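Local coordinates for protein Baccell_00875 (Bacteroides cellulosilyticus DSM 14838, PDB 5NO8) that is a polysaccharide lyase that probably removes the L-rhamnose caps linked to glucuronic acid on complex arabinogalactan proteins, at residues A[586-591]-A[642-647]; A[636-641]-A[688-693]. All blocks are in the same frame, centred on the assembly; numbering follows the deposited sequence.

Interaction 1 (A[586-591]-A[642-647]); sequences HLNEVA and VRNNLC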
loop_
_atom_site.group_PDB
_atom_site.type_symbol
_atom_site.label_atom_id
_atom_site.label_comp_id
_atom_site.label_asym_id
_atom_site.label_seq_id
_atom_site.Cartn_x
_atom_site.Cartn_y
_atom_site.Cartn_z
ATOM N N HIS A 586 7.522 -5.355 -0.117
ATOM C CA HIS A 586 6.168 -5.030 -0.545
ATOM C C HIS A 586 5.450 -4.086 0.415
ATOM O O HIS A 586 4.521 -3.369 -0.007
ATOM C CB HIS A 586 5.329 -6.308 -0.668
ATOM C CG HIS A 586 5.679 -7.145 -1.851
ATOM N ND1 HIS A 586 6.400 -8.315 -1.746
ATOM C CD2 HIS A 586 5.413 -6.984 -3.160
ATOM C CE1 HIS A 586 6.549 -8.849 -2.948
ATOM N NE2 HIS A 586 5.962 -8.060 -3.825
ATOM N N LEU A 587 5.816 -4.154 1.691
ATOM C CA LEU A 587 5.049 -3.550 2.787
ATOM C C LEU A 587 5.758 -2.500 3.597
ATOM O O LEU A 587 5.086 -1.682 4.224
ATOM C CB LEU A 587 4.591 -4.628 3.783
ATOM C CG LEU A 587 3.884 -5.844 3.223
ATOM C CD1 LEU A 587 3.612 -6.865 4.322
ATOM C CD2 LEU A 587 2.617 -5.433 2.524
ATOM N N ASN A 588 7.090 -2.501 3.623
ATOM C CA ASN A 588 7.816 -1.731 4.627
ATOM C C ASN A 588 7.756 -0.238 4.288
ATOM O O ASN A 588 8.304 0.205 3.293
ATOM C CB ASN A 588 9.266 -2.197 4.756
ATOM C CG ASN A 588 9.913 -1.676 6.009
ATOM O OD1 ASN A 588 9.780 -2.252 7.115
ATOM N ND2 ASN A 588 10.602 -0.595 5.868
ATOM N N GLU A 589 7.038 0.512 5.109
ATOM C CA GLU A 589 6.741 1.917 4.837
ATOM C C GLU A 589 5.986 2.135 3.520
ATOM O O GLU A 589 6.145 3.145 2.864
ATOM C CB GLU A 589 7.999 2.778 4.927
ATOM C CG GLU A 589 8.707 2.698 6.263
ATOM C CD GLU A 589 9.538 3.955 6.529
ATOM O OE1 GLU A 589 10.728 3.929 6.140
ATOM O OE2 GLU A 589 8.989 4.949 7.097
ATOM N N VAL A 590 5.134 1.186 3.158
ATOM C CA VAL A 590 4.336 1.256 1.951
ATOM C C VAL A 590 2.871 1.413 2.336
ATOM O O VAL A 590 2.250 0.522 2.918
ATOM C CB VAL A 590 4.514 -0.016 1.105
ATOM C CG1 VAL A 590 3.627 0.004 -0.127
ATOM C CG2 VAL A 590 5.991 -0.198 0.695
ATOM N N ALA A 591 2.280 2.519 1.921
ATOM C CA ALA A 591 0.913 2.806 2.299
ATOM C C ALA A 591 -0.100 1.757 1.844
ATOM O O ALA A 591 -0.068 1.272 0.696
ATOM C CB ALA A 591 0.519 4.151 1.744
ATOM N N VAL A 642 10.792 4.803 -1.553
ATOM C CA VAL A 642 10.936 4.790 -3.001
ATOM C C VAL A 642 11.728 3.570 -3.481
ATOM O O VAL A 642 11.418 3.035 -4.541
ATOM C CB VAL A 642 11.454 6.143 -3.560
ATOM C CG1 VAL A 642 10.488 7.263 -3.146
ATOM C CG2 VAL A 642 12.898 6.454 -3.128
ATOM N N ARG A 643 12.696 3.117 -2.690
ATOM C CA ARG A 643 13.465 1.902 -2.980
ATOM C C ARG A 643 12.545 0.675 -3.073
ATOM O O ARG A 643 12.658 -0.159 -3.986
ATOM C CB ARG A 643 14.516 1.710 -1.888
ATOM C CG ARG A 643 15.257 0.428 -1.954
ATOM C CD ARG A 643 16.554 0.531 -1.174
ATOM N NE ARG A 643 16.264 0.740 0.234
ATOM C CZ ARG A 643 16.697 1.729 1.009
ATOM N NH1 ARG A 643 17.521 2.666 0.559
ATOM N NH2 ARG A 643 16.363 1.742 2.290
ATOM N N ASN A 644 11.573 0.612 -2.170
ATOM C CA ASN A 644 10.705 -0.559 -2.115
ATOM C C ASN A 644 9.758 -0.633 -3.308
ATOM O O ASN A 644 9.305 -1.722 -3.664
ATOM C CB ASN A 644 9.985 -0.617 -0.770
ATOM C CG ASN A 644 10.922 -0.924 0.369
ATOM O OD1 ASN A 644 12.051 -1.383 0.155
ATOM N ND2 ASN A 644 10.497 -0.627 1.588
ATOM N N ASN A 645 9.484 0.506 -3.950
ATOM C CA ASN A 645 8.698 0.510 -5.148
ATOM C C ASN A 645 9.469 0.079 -6.394
ATOM O O ASN A 645 8.893 -0.085 -7.456
ATOM C CB ASN A 645 8.027 1.862 -5.353
ATOM C CG ASN A 645 6.791 2.038 -4.524
ATOM O OD1 ASN A 645 5.684 1.998 -5.067
ATOM N ND2 ASN A 645 6.957 2.275 -3.226
ATOM N N LEU A 646 10.767 -0.145 -6.277
ATOM C CA LEU A 646 11.528 -0.642 -7.418
ATOM C C LEU A 646 11.108 -2.013 -7.876
ATOM O O LEU A 646 11.413 -2.385 -9.002
ATOM C CB LEU A 646 13.033 -0.646 -7.147
ATOM C CG LEU A 646 13.669 0.728 -6.973
ATOM C CD1 LEU A 646 15.097 0.537 -6.509
ATOM C CD2 LEU A 646 13.590 1.535 -8.260
ATOM N N CYS A 647 10.393 -2.773 -7.036
ATOM C CA CYS A 647 9.925 -4.090 -7.451
ATOM C C CYS A 647 8.923 -4.058 -8.602
ATOM O O CYS A 647 8.718 -5.074 -9.244
ATOM C CB CYS A 647 9.365 -4.867 -6.283
ATOM S SG CYS A 647 7.825 -4.170 -5.642
#

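Interaction 2 (A[636-641]-A[688-693]); sequences KRAENV and LLVNRG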
loop_
_atom_site.group_PDB
_atom_site.type_symbol
_atom_site.label_atom_id
_atom_site.label_comp_id
_atom_site.label_asym_id
_atom_site.label_seq_id
_atom_site.Cartn_x
_atom_site.Cartn_y
_atom_site.Cartn_z
ATOM N N LYS A 636 16.167 9.202 5.250
ATOM C CA LYS A 636 16.426 7.758 5.174
ATOM C C LYS A 636 15.113 7.002 4.958
ATOM O O LYS A 636 15.056 6.032 4.194
ATOM C CB LYS A 636 17.122 7.255 6.426
ATOM C CG LYS A 636 18.487 7.875 6.650
ATOM C CD LYS A 636 19.444 7.542 5.535
ATOM C CE LYS A 636 20.871 7.737 6.013
ATOM N NZ LYS A 636 21.812 7.566 4.871
ATOM N N ARG A 637 14.059 7.459 5.622
ATOM C CA ARG A 637 12.732 6.879 5.404
ATOM C C ARG A 637 12.195 7.098 4.004
ATOM O O ARG A 637 11.683 6.170 3.366
ATOM C CB ARG A 637 11.772 7.341 6.481
ATOM C CG ARG A 637 12.164 6.763 7.827
ATOM C CD ARG A 637 11.353 7.381 8.944
ATOM N NE ARG A 637 9.945 7.009 8.832
ATOM C CZ ARG A 637 8.999 7.395 9.679
ATOM N NH1 ARG A 637 9.289 8.193 10.718
ATOM N NH2 ARG A 637 7.756 6.997 9.474
ATOM N N ALA A 638 12.377 8.302 3.467
ATOM C CA ALA A 638 12.018 8.586 2.096
ATOM C C ALA A 638 12.708 7.644 1.136
ATOM O O ALA A 638 12.106 7.173 0.170
ATOM C CB ALA A 638 12.381 10.034 1.739
ATOM N N GLU A 639 13.993 7.408 1.379
ATOM C CA GLU A 639 14.787 6.509 0.525
ATOM C C GLU A 639 14.258 5.069 0.536
ATOM O O GLU A 639 14.219 4.393 -0.506
ATOM C CB GLU A 639 16.256 6.544 0.964
ATOM C CG GLU A 639 16.957 7.830 0.529
ATOM C CD GLU A 639 18.267 8.127 1.250
ATOM O OE1 GLU A 639 18.734 7.265 2.033
ATOM O OE2 GLU A 639 18.822 9.261 1.063
ATOM N N ASN A 640 13.884 4.625 1.721
ATOM C CA ASN A 640 13.290 3.307 1.918
ATOM C C ASN A 640 11.970 3.168 1.154
ATOM O O ASN A 640 11.750 2.154 0.457
ATOM C CB ASN A 640 13.088 3.054 3.406
ATOM C CG ASN A 640 12.487 1.699 3.678
ATOM O OD1 ASN A 640 12.976 0.698 3.177
ATOM N ND2 ASN A 640 11.397 1.672 4.437
ATOM N N VAL A 641 11.101 4.166 1.273
ATOM C CA VAL A 641 9.809 4.113 0.576
ATOM C C VAL A 641 9.981 3.945 -0.945
ATOM O O VAL A 641 9.391 3.062 -1.567
ATOM C CB VAL A 641 8.940 5.379 0.833
ATOM C CG1 VAL A 641 7.697 5.342 -0.034
ATOM C CG2 VAL A 641 8.569 5.489 2.290
ATOM N N LEU A 688 13.555 9.616 -8.166
ATOM C CA LEU A 688 14.536 10.626 -8.592
ATOM C C LEU A 688 14.402 11.944 -7.857
ATOM O O LEU A 688 15.410 12.613 -7.640
ATOM C CB LEU A 688 14.495 10.824 -10.095
ATOM C CG LEU A 688 14.926 9.573 -10.868
ATOM C CD1 LEU A 688 14.692 9.718 -12.328
ATOM C CD2 LEU A 688 16.391 9.210 -10.615
ATOM N N LEU A 689 13.195 12.300 -7.420
ATOM C CA LEU A 689 13.038 13.422 -6.491
ATOM C C LEU A 689 13.766 13.191 -5.180
ATOM O O LEU A 689 14.602 13.992 -4.737
ATOM C CB LEU A 689 11.549 13.688 -6.217
ATOM C CG LEU A 689 11.309 14.828 -5.209
ATOM C CD1 LEU A 689 11.654 16.159 -5.892
ATOM C CD2 LEU A 689 9.875 14.805 -4.748
ATOM N N VAL A 690 13.470 12.056 -4.547
ATOM C CA VAL A 690 13.989 11.747 -3.246
ATOM C C VAL A 690 15.504 11.617 -3.251
ATOM O O VAL A 690 16.149 12.090 -2.318
ATOM C CB VAL A 690 13.360 10.448 -2.700
ATOM C CG1 VAL A 690 14.123 9.884 -1.514
ATOM C CG2 VAL A 690 11.907 10.707 -2.346
ATOM N N ASN A 691 16.047 10.969 -4.283
ATOM C CA ASN A 691 17.468 10.636 -4.299
ATOM C C ASN A 691 18.349 11.693 -4.949
ATOM O O ASN A 691 19.531 11.751 -4.639
ATOM C CB ASN A 691 17.689 9.272 -4.917
ATOM C CG ASN A 691 17.324 8.182 -3.947
ATOM O OD1 ASN A 691 18.002 8.024 -2.923
ATOM N ND2 ASN A 691 16.194 7.513 -4.180
ATOM N N ARG A 692 17.781 12.475 -5.855
ATOM C CA ARG A 692 18.566 13.452 -6.617
ATOM C C ARG A 692 17.999 14.850 -6.642
ATOM O O ARG A 692 18.606 15.725 -7.270
ATOM C CB ARG A 692 18.750 12.935 -8.032
ATOM C CG ARG A 692 19.694 11.764 -8.042
ATOM C CD ARG A 692 20.085 11.343 -9.411
ATOM N NE ARG A 692 20.809 10.096 -9.300
ATOM C CZ ARG A 692 22.097 9.974 -8.966
ATOM N NH1 ARG A 692 22.869 11.020 -8.748
ATOM N NH2 ARG A 692 22.618 8.775 -8.876
ATOM N N GLY A 693 16.875 15.084 -5.964
ATOM C CA GLY A 693 16.250 16.414 -5.948
ATOM C C GLY A 693 15.710 16.888 -7.280
ATOM O O GLY A 693 15.537 18.086 -7.477
HETATM O O HOH W 1 16.033 5.181 -2.449
HETATM O O HOH W 2 19.725 9.720 -1.574
#

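Interaction 1 (A[586-591]-A[642-647])
A type II beta turn running from Leu587 to Val590 meets the C-terminal part of helix 632-644 here, and Asn644 reaches across to Asn588 in the second position of the turn. The amide nitrogen ND2 of Asn644 donates to the backbone O of Asn588 over 2.9 Å. The bond is bent, with an N-H...O angle of 138°, yet the acceptor lies almost in the amide plane of Asn644, while the donor sits slightly tilted from the carbonyl plane of Asn588. Asn644 reaches the turn with CG lying opposite its own carbonyl carbon (chi1 -69°). The same ND2 passes 3.7 Å from CB of Asn588, and a weak second hydrogen bond ties it to OD1 of Asn640, one helical turn back.

The turn is closed by its own bond from Val590 N to Leu587 O (3.1 Å), and it belongs to the loop between helices 562-576 and 596-600, within the helical part of the chain. Beside the polar bond, CG2 of Val590 lies 4.3 Å from CB of Asn644. A leucine in place of Asn644 has no donor for O of the buried Asn588, and would probably leave the turn less firmly held to the helix.

In the 3-10 segment that follows along the chain, SG of Cys647 approaches the His586 ring obliquely, 5.1 Å from its centroid. Tyr659 and Tyr661 also pack against this imidazole, and Tyr673 of strand 672-677 touches both His586 and Cys647.

Interaction 2 (A[636-641]-A[688-693])
Val690 sets its CG1 against Ala638 and Glu639 where helices 632-644 and 682-692 run past each other, their local axes 9.4 Å apart at an angle of 140°. CG1, anti to its own backbone N (chi1 165°), reaches 3.7 Å from CB of Ala638, and the other methyl, CG2, approaches the same CB more loosely.

Glu639 can be followed outward. Its CB leads to CG, which meets OD1 of Asn691 at 3.6 Å and CG1 of Val690 at 4.1 Å. From CG the chain is extended to the carboxylate, whose plane is turned 22° from the Asn691 amide. At the tip, OE2 accepts from Gln635 NE2 and from a water, 2.8 Å away, that also donates to Asn691 OD1. A second water donates to the backbone O of Glu639 and accepts from Asn691 ND2, an amide nitrogen also hydrogen-bonded to Tyr687 O.

No direct hydrogen bond spans the two segments, although Gln635, one turn earlier on helix 632-644, hydrogen-bonds through NE2 to Glu639 OE2 and Val690 O. An apolar contact on one flank is joined by two water bridges on the other; the ND2 bond to Tyr687 O settles the sense of the Asn691 amide, and the waters agree.

Interactions 1 and 2 lie about 12 Å apart, centre to centre, and share helix 632-644: residues 636-641 face the last helix, 682-692, while residues 642-647 continue from them toward the loop 586-591. Along the chain the segments alternate, 586-591, 636-641, 642-647, then 688-693, so a loop and the C-terminal helix are both gathered onto one helix. The two sites touch directly, through a salt bridge from Arg637 NE to Glu589 OE2 and a probable hydrogen bond from Asn640 ND2 to Glu589 OE1. Interaction 1 is buried near the chain centre; interaction 2 lies farther out, about 17 Å from that centre, and packs the last helix against helix 632-644 within the helical part of the chain.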